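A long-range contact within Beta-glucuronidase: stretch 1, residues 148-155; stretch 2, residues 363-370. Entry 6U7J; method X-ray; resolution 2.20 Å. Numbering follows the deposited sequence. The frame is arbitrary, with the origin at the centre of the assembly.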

# COMPACT_ATOMS: atom_id res chain seq x y z
N GLU B 148 -8.56 -23.75 -28.29
CA GLU B 148 -9.78 -23.98 -29.03
C GLU B 148 -10.71 -24.87 -28.21
O GLU B 148 -10.38 -25.27 -27.09
CB GLU B 148 -9.49 -24.61 -30.40
CG GLU B 148 -8.73 -23.70 -31.35
CD GLU B 148 -9.61 -22.69 -32.04
OE1 GLU B 148 -10.67 -22.31 -31.49
OE2 GLU B 148 -9.25 -22.28 -33.17
N TRP B 149 -11.87 -25.18 -28.79
CA TRP B 149 -12.90 -25.94 -28.09
C TRP B 149 -12.48 -27.37 -27.80
O TRP B 149 -13.11 -28.01 -26.95
CB TRP B 149 -14.19 -25.95 -28.89
CG TRP B 149 -14.88 -24.62 -28.91
CD1 TRP B 149 -15.02 -23.78 -29.98
CD2 TRP B 149 -15.53 -23.98 -27.81
NE1 TRP B 149 -15.72 -22.66 -29.60
CE2 TRP B 149 -16.04 -22.75 -28.27
CE3 TRP B 149 -15.73 -24.33 -26.47
CZ2 TRP B 149 -16.73 -21.86 -27.45
CZ3 TRP B 149 -16.42 -23.45 -25.65
CH2 TRP B 149 -16.92 -22.23 -26.15
N ASP B 150 -11.44 -27.89 -28.46
CA ASP B 150 -10.93 -29.23 -28.19
C ASP B 150 -9.56 -29.21 -27.55
O ASP B 150 -8.85 -30.23 -27.57
CB ASP B 150 -10.92 -30.09 -29.46
CG ASP B 150 -10.03 -29.52 -30.56
OD1 ASP B 150 -9.55 -28.38 -30.42
OD2 ASP B 150 -9.83 -30.22 -31.57
N CYS B 151 -9.16 -28.08 -26.99
CA CYS B 151 -7.99 -27.99 -26.12
C CYS B 151 -8.45 -28.07 -24.67
O CYS B 151 -9.63 -27.90 -24.37
CB CYS B 151 -7.23 -26.69 -26.36
SG CYS B 151 -6.65 -26.49 -28.07
N LEU B 152 -7.50 -28.29 -23.79
CA LEU B 152 -7.72 -28.24 -22.35
C LEU B 152 -6.60 -27.41 -21.74
O LEU B 152 -5.43 -27.83 -21.78
CB LEU B 152 -7.77 -29.64 -21.73
CG LEU B 152 -8.83 -30.61 -22.24
CD1 LEU B 152 -8.70 -31.89 -21.45
CD2 LEU B 152 -10.24 -30.06 -22.09
N PRO B 153 -6.89 -26.24 -21.14
CA PRO B 153 -8.19 -25.61 -20.97
C PRO B 153 -8.88 -25.24 -22.27
O PRO B 153 -8.25 -25.11 -23.31
CB PRO B 153 -7.86 -24.33 -20.17
CG PRO B 153 -6.56 -24.62 -19.50
CD PRO B 153 -5.81 -25.48 -20.49
N VAL B 154 -10.18 -25.05 -22.19
CA VAL B 154 -11.01 -24.77 -23.35
C VAL B 154 -10.94 -23.27 -23.65
O VAL B 154 -10.95 -22.44 -22.74
CB VAL B 154 -12.45 -25.25 -23.05
CG1 VAL B 154 -13.47 -24.52 -23.88
CG2 VAL B 154 -12.55 -26.77 -23.25
N GLY B 155 -10.87 -22.92 -24.93
CA GLY B 155 -11.00 -21.52 -25.34
C GLY B 155 -11.53 -21.40 -26.76
O GLY B 155 -11.96 -22.40 -27.33
N VAL B 363 -6.90 -32.53 -13.99
CA VAL B 363 -6.58 -32.28 -15.41
C VAL B 363 -7.12 -30.91 -15.83
O VAL B 363 -8.06 -30.40 -15.21
CB VAL B 363 -7.14 -33.39 -16.32
CG1 VAL B 363 -6.38 -34.71 -16.08
CG2 VAL B 363 -8.65 -33.56 -16.17
N PRO B 364 -6.59 -30.30 -16.90
CA PRO B 364 -7.02 -28.93 -17.23
C PRO B 364 -8.34 -28.85 -17.98
O PRO B 364 -8.48 -28.05 -18.92
CB PRO B 364 -5.86 -28.39 -18.08
CG PRO B 364 -4.86 -29.55 -18.22
CD PRO B 364 -5.58 -30.80 -17.84
N ALA B 365 -9.32 -29.65 -17.57
CA ALA B 365 -10.68 -29.56 -18.10
C ALA B 365 -11.45 -28.44 -17.40
O ALA B 365 -12.43 -28.64 -16.68
CB ALA B 365 -11.38 -30.91 -17.95
N VAL B 366 -10.97 -27.23 -17.63
CA VAL B 366 -11.48 -26.02 -17.00
C VAL B 366 -11.88 -25.06 -18.11
O VAL B 366 -11.27 -25.05 -19.19
CB VAL B 366 -10.42 -25.38 -16.07
CG1 VAL B 366 -9.20 -24.92 -16.86
CG2 VAL B 366 -11.02 -24.23 -15.24
N GLY B 367 -12.92 -24.27 -17.86
CA GLY B 367 -13.39 -23.36 -18.87
C GLY B 367 -14.54 -23.86 -19.72
O GLY B 367 -14.92 -23.18 -20.68
N MET B 368 -15.12 -25.02 -19.40
CA MET B 368 -16.29 -25.53 -20.12
C MET B 368 -17.57 -24.90 -19.56
O MET B 368 -18.49 -25.56 -19.10
CB MET B 368 -16.34 -27.05 -20.04
CG MET B 368 -15.10 -27.76 -20.54
SD MET B 368 -15.07 -29.50 -20.07
CE MET B 368 -13.79 -30.11 -21.18
N ASN B 369 -17.59 -23.57 -19.60
CA ASN B 369 -18.66 -22.79 -18.99
C ASN B 369 -18.68 -21.43 -19.67
O ASN B 369 -17.89 -21.16 -20.59
CB ASN B 369 -18.46 -22.70 -17.47
CG ASN B 369 -19.77 -22.66 -16.70
OD1 ASN B 369 -20.76 -22.09 -17.16
ND2 ASN B 369 -19.79 -23.27 -15.51
N PHE B 370 -19.60 -20.57 -19.24
CA PHE B 370 -19.79 -19.26 -19.86
C PHE B 370 -19.99 -18.21 -18.79
O PHE B 370 -20.49 -18.53 -17.71
CB PHE B 370 -20.99 -19.28 -20.81
CG PHE B 370 -20.63 -19.49 -22.26
CD1 PHE B 370 -19.53 -18.85 -22.83
CD2 PHE B 370 -21.40 -20.32 -23.07
CE1 PHE B 370 -19.19 -19.04 -24.19
CE2 PHE B 370 -21.08 -20.52 -24.43
CZ PHE B 370 -19.97 -19.87 -24.98
O HOH W 1 -13.02 -21.21 -21.81

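Neither stretch forms a regular helix or strand, so two loops pack together here, joined across at least 211 residues of sequence. Stretch 1 opens with a type I beta turn from Glu 148 to Cys 151. Glu 148 O accepts from Cys 151 N at 3.1 Å, and also from Gly 155 N at 3.2 Å. The second bond draws the far end of the stretch back to the turn. Glu 148 N donates to Cys 151 SG at 3.3 Å. The peptide bond before Pro 153 is cis.

Stretch 2 has weak internal backbone bonds, among them Val 366 N to Pro 364 O at 2.9 Å and Asn 369 N to Gly 367 O at 2.9 Å.

The backbones come closest around Pro 153 and Val 154. The CA atoms of Pro 153 and Pro 364 lie 5.1 Å apart, and those of Val 154 and Gly 367 5.3 Å apart. One direct hydrogen bond crosses the contact: Val 154 N donates to Val 366 O at 3.2 Å, nearly straight at 170°. Pro 153 has no N-H to offer. Its CA instead makes a CA-H...O contact with Pro 364 O at 3.2 Å. A water adds a second polar link. It donates to Val 154 O at 2.6 Å and to Gly 367 O at 3.0 Å, and so bridges two carbonyls that cannot bond each other.

Glycine suits position 367. With phi/psi of 96/7, a CB would be jammed against the carbonyl O of Val 366. It would also lie only 3.3 Å from Val 154 O.

The side chains that meet are apolar and pack by van der Waals contact. Pro 153 touches two residues: its CD is 3.8 Å from Pro 364 CB, and its CB is 3.6 Å from Val 366 CG1. Leu 152 points toward stretch 2 and has the largest area covered in this contact. Its CB lies 3.3 Å from Pro 364 O, while its CD2 reaches Met 368 CE at 3.7 Å and Ala 365 CA at 4.0 Å. Met 368 leaves its backbone sideways, but its extended chain, with chi2 and chi3 both t, brings its end nearer. Val 154 also points toward stretch 2, and its CG2 meets Met 368 CG at 3.9 Å.

Two aromatic residues make a separate contact. Phe 370 CZ approaches Trp 149 CH2 at 4.0 Å, at the edge of the indole and near its plane. Altogether, 416 Å² is buried between the stretches.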